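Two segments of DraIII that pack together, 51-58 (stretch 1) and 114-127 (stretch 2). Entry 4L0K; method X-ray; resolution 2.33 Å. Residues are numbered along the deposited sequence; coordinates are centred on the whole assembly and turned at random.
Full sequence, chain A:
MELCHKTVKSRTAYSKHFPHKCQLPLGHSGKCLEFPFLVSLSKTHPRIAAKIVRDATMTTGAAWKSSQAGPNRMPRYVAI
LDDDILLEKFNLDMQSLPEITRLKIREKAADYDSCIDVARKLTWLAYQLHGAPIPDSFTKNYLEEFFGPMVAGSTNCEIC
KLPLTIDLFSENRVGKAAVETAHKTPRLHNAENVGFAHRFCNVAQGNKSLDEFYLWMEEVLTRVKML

Stretch 1, residues 51-58: KIVRDATM
Stretch 2 (114-127) SCIDVARKLTWLAY

Two helices of DraIII approach to 8.1 Å between axes without a single hydrogen bond or salt bridge across the contact, and the closeness rests on alanine: the CA atoms of Ala-56 and Ala-119 lie only 5.0 Å apart. Residues 51-57 are the last part of a helix that begins earlier in the chain; residues 114-126 continue a second helix that also begins upstream. Their N-to-C directions make an angle of 143°, so the chains run roughly antiparallel but clearly splayed, with residues from Ile-52 to Thr-57 meeting residues from Ala-126 back to Cys-115. Together the two surfaces bury 394 Å².

Both backbones are built with ordinary helical phi/psi near -60/-45. In the first, Asp-55 N to Lys-51 O and Ala-56 N to Ile-52 O are each 2.9 Å; toward its end Thr-57 relaxes to -111/-28, its bond from N to Val-53 O (2.9 Å) is weak, and Met-58 leaves the helix at -114/164, although its N still reaches Arg-54 O at 2.8 Å. In the second, i to i-4 bonds of 2.9 to 3.1 Å run unbroken from Val-118 N to Ser-114 O through Tyr-127 N to Thr-123 O.

At the crossing, the CA-to-CB bond of Ala-56 points toward the second helix. Its methyl CB lies 3.6 Å from Ala-119 CB and 3.4 Å from Ala-119 N, touching backbone as well as side chain; a single methyl on each residue lets the helices come this near. Val-118 (chi1 t, 162°) adds an apolar neighbor, its CG1 3.8 Å from Ala-56 CB. Ala-56 O sits 3.2 Å from Cys-115 CB, a close van der Waals approach, and Thr-57 (chi1 m) adds a looser touch, OG1 to Cys-115 CB at 4.4 Å.

One turn earlier, Ile-52 (chi1 m, chi2 t) is the knob in a hole formed by Ala-119, Leu-122, Thr-123 and Ala-126. Its CG2 packs 4.1 Å from Leu-122 CB, 4.4 Å from Ala-119 CB and 3.9 Å from Thr-123 OG1, while its CD1 reaches Ala-126 CB at 4.2 Å. These are dispersion contacts that bury the branched side chain. The Thr-123 hydroxyl can line this greasy pocket because it is satisfied within its own helix: with chi1 m, OG1 donates to Ala-119 O at 2.8 Å. Leu-122 has chi1 of -102° and chi2 of 17°, both between the usual wells.

No salt bridge crosses the contact; two form within the helices. Arg-54 NH1 donates to Asp-55 OD1 at 2.7 Å, a salt bridge between sequence neighbors, with Arg-54 chi1 t and Asp-55 chi1 m. Arg-120 NH2 does likewise to Asp-117 OD1, also 2.7 Å; both of these residues direct CA-to-CB away from the first helix.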

# COMPACT_ATOMS: atom_id res chain seq x y z
N LYS A 51 -7.76 12.04 16.34
CA LYS A 51 -7.34 11.59 15.02
C LYS A 51 -7.50 12.68 13.97
O LYS A 51 -6.66 12.83 13.10
CB LYS A 51 -8.04 10.29 14.60
CG LYS A 51 -7.34 9.02 15.10
CD LYS A 51 -7.99 7.74 14.56
CE LYS A 51 -8.82 7.03 15.62
NZ LYS A 51 -7.98 6.14 16.48
N ILE A 52 -8.59 13.45 14.05
CA ILE A 52 -8.75 14.61 13.17
C ILE A 52 -7.60 15.62 13.35
O ILE A 52 -6.94 15.99 12.37
CB ILE A 52 -10.13 15.31 13.36
CG1 ILE A 52 -11.21 14.46 12.70
CG2 ILE A 52 -10.10 16.73 12.78
CD1 ILE A 52 -12.63 14.82 13.12
N VAL A 53 -7.34 16.04 14.59
CA VAL A 53 -6.17 16.91 14.82
C VAL A 53 -4.86 16.32 14.25
O VAL A 53 -4.19 16.98 13.47
CB VAL A 53 -5.99 17.30 16.31
CG1 VAL A 53 -4.63 17.98 16.53
CG2 VAL A 53 -7.11 18.21 16.76
N ARG A 54 -4.53 15.08 14.62
CA ARG A 54 -3.31 14.42 14.11
C ARG A 54 -3.21 14.37 12.57
O ARG A 54 -2.19 14.75 12.00
CB ARG A 54 -3.18 13.02 14.70
CG ARG A 54 -2.00 12.20 14.18
CD ARG A 54 -2.46 11.08 13.24
NE ARG A 54 -2.83 9.87 13.97
CZ ARG A 54 -3.68 8.93 13.54
NH1 ARG A 54 -4.31 9.04 12.36
NH2 ARG A 54 -3.91 7.88 14.31
N ASP A 55 -4.27 13.90 11.91
CA ASP A 55 -4.26 13.82 10.44
C ASP A 55 -4.18 15.20 9.81
O ASP A 55 -3.59 15.35 8.76
CB ASP A 55 -5.49 13.07 9.90
CG ASP A 55 -5.46 11.60 10.21
OD1 ASP A 55 -4.42 11.15 10.75
OD2 ASP A 55 -6.44 10.89 9.88
N ALA A 56 -4.77 16.20 10.46
CA ALA A 56 -4.72 17.55 9.92
C ALA A 56 -3.35 18.20 10.07
O ALA A 56 -2.92 18.96 9.20
CB ALA A 56 -5.77 18.42 10.57
N THR A 57 -2.67 17.86 11.16
CA THR A 57 -1.53 18.63 11.69
C THR A 57 -0.16 17.92 11.57
O THR A 57 0.88 18.56 11.45
CB THR A 57 -1.80 18.98 13.18
OG1 THR A 57 -2.77 20.04 13.24
CG2 THR A 57 -0.56 19.43 13.90
N MET A 58 -0.18 16.59 11.56
CA MET A 58 1.04 15.82 11.73
C MET A 58 1.46 15.00 10.51
O MET A 58 0.69 14.76 9.58
CB MET A 58 0.92 14.92 12.97
CG MET A 58 0.47 15.67 14.22
SD MET A 58 1.80 16.73 14.85
CE MET A 58 3.11 15.49 14.91
N SER A 114 -3.39 25.99 6.45
CA SER A 114 -3.93 24.87 5.67
C SER A 114 -4.25 23.68 6.57
O SER A 114 -5.33 23.08 6.45
CB SER A 114 -2.93 24.42 4.61
OG SER A 114 -2.70 25.45 3.66
N CYS A 115 -3.32 23.35 7.47
CA CYS A 115 -3.54 22.29 8.44
C CYS A 115 -4.79 22.54 9.27
O CYS A 115 -5.61 21.63 9.46
CB CYS A 115 -2.31 22.10 9.33
SG CYS A 115 -0.86 21.56 8.39
N ILE A 116 -4.96 23.77 9.73
CA ILE A 116 -6.18 24.11 10.48
C ILE A 116 -7.44 23.98 9.60
O ILE A 116 -8.46 23.43 10.04
CB ILE A 116 -6.10 25.51 11.17
CG1 ILE A 116 -4.79 25.67 11.96
CG2 ILE A 116 -7.31 25.74 12.07
CD1 ILE A 116 -4.52 24.57 12.94
N ASP A 117 -7.37 24.49 8.37
CA ASP A 117 -8.45 24.32 7.38
C ASP A 117 -8.90 22.86 7.22
O ASP A 117 -10.10 22.56 7.31
CB ASP A 117 -8.03 24.86 6.01
CG ASP A 117 -7.97 26.37 5.96
OD1 ASP A 117 -8.57 27.01 6.86
OD2 ASP A 117 -7.34 26.92 5.03
N VAL A 118 -7.93 21.98 6.97
CA VAL A 118 -8.14 20.54 6.88
C VAL A 118 -8.84 20.00 8.14
O VAL A 118 -9.84 19.26 8.02
CB VAL A 118 -6.80 19.79 6.64
CG1 VAL A 118 -6.92 18.30 6.99
CG2 VAL A 118 -6.32 20.00 5.18
N ALA A 119 -8.33 20.36 9.32
CA ALA A 119 -9.02 20.00 10.57
C ALA A 119 -10.51 20.43 10.56
O ALA A 119 -11.41 19.66 10.97
CB ALA A 119 -8.31 20.60 11.78
N ARG A 120 -10.78 21.64 10.07
CA ARG A 120 -12.16 22.12 10.05
C ARG A 120 -13.04 21.30 9.10
O ARG A 120 -14.17 20.93 9.42
CB ARG A 120 -12.21 23.61 9.68
CG ARG A 120 -12.42 24.57 10.84
CD ARG A 120 -12.57 26.01 10.34
NE ARG A 120 -11.38 26.43 9.60
CZ ARG A 120 -10.47 27.27 10.08
NH1 ARG A 120 -10.61 27.80 11.29
NH2 ARG A 120 -9.41 27.59 9.34
N LYS A 121 -12.48 20.98 7.93
CA LYS A 121 -13.20 20.25 6.90
C LYS A 121 -13.58 18.88 7.41
O LYS A 121 -14.72 18.45 7.27
CB LYS A 121 -12.33 20.10 5.66
CG LYS A 121 -12.97 19.23 4.59
CD LYS A 121 -14.26 19.85 4.04
CE LYS A 121 -14.86 18.96 2.96
NZ LYS A 121 -13.90 18.74 1.83
N LEU A 122 -12.61 18.21 8.00
CA LEU A 122 -12.77 16.86 8.51
C LEU A 122 -13.78 16.80 9.65
O LEU A 122 -14.52 15.82 9.77
CB LEU A 122 -11.40 16.34 8.96
CG LEU A 122 -10.66 15.36 8.05
CD1 LEU A 122 -11.19 15.36 6.62
CD2 LEU A 122 -9.18 15.63 8.08
N THR A 123 -13.80 17.83 10.50
CA THR A 123 -14.84 17.91 11.54
C THR A 123 -16.24 18.06 10.92
O THR A 123 -17.25 17.46 11.37
CB THR A 123 -14.60 19.09 12.50
OG1 THR A 123 -13.25 19.07 12.96
CG2 THR A 123 -15.54 19.00 13.70
N TRP A 124 -16.30 18.89 9.88
CA TRP A 124 -17.55 19.11 9.17
C TRP A 124 -18.06 17.80 8.54
O TRP A 124 -19.25 17.47 8.63
CB TRP A 124 -17.36 20.21 8.12
CG TRP A 124 -18.57 20.53 7.28
CD1 TRP A 124 -19.63 21.33 7.63
CD2 TRP A 124 -18.81 20.11 5.92
NE1 TRP A 124 -20.52 21.41 6.59
CE2 TRP A 124 -20.05 20.68 5.53
CE3 TRP A 124 -18.12 19.29 5.02
CZ2 TRP A 124 -20.62 20.45 4.26
CZ3 TRP A 124 -18.67 19.07 3.75
CH2 TRP A 124 -19.91 19.65 3.39
N LEU A 125 -17.15 17.03 7.93
CA LEU A 125 -17.51 15.75 7.33
C LEU A 125 -17.99 14.82 8.42
O LEU A 125 -18.96 14.08 8.24
CB LEU A 125 -16.29 15.09 6.66
CG LEU A 125 -16.06 15.14 5.16
CD1 LEU A 125 -17.13 15.95 4.43
CD2 LEU A 125 -14.63 15.62 4.86
N ALA A 126 -17.29 14.86 9.56
CA ALA A 126 -17.54 13.90 10.64
C ALA A 126 -18.96 14.05 11.20
O ALA A 126 -19.64 13.05 11.48
CB ALA A 126 -16.49 14.00 11.74
N TYR A 127 -19.42 15.28 11.36
CA TYR A 127 -20.78 15.49 11.85
C TYR A 127 -21.88 15.05 10.87
O TYR A 127 -23.06 15.05 11.20
CB TYR A 127 -20.98 16.95 12.33
CG TYR A 127 -20.46 17.15 13.73
CD1 TYR A 127 -21.07 16.53 14.81
CD2 TYR A 127 -19.34 17.96 13.98
CE1 TYR A 127 -20.60 16.70 16.10
CE2 TYR A 127 -18.86 18.14 15.28
CZ TYR A 127 -19.50 17.50 16.34
OH TYR A 127 -19.05 17.63 17.64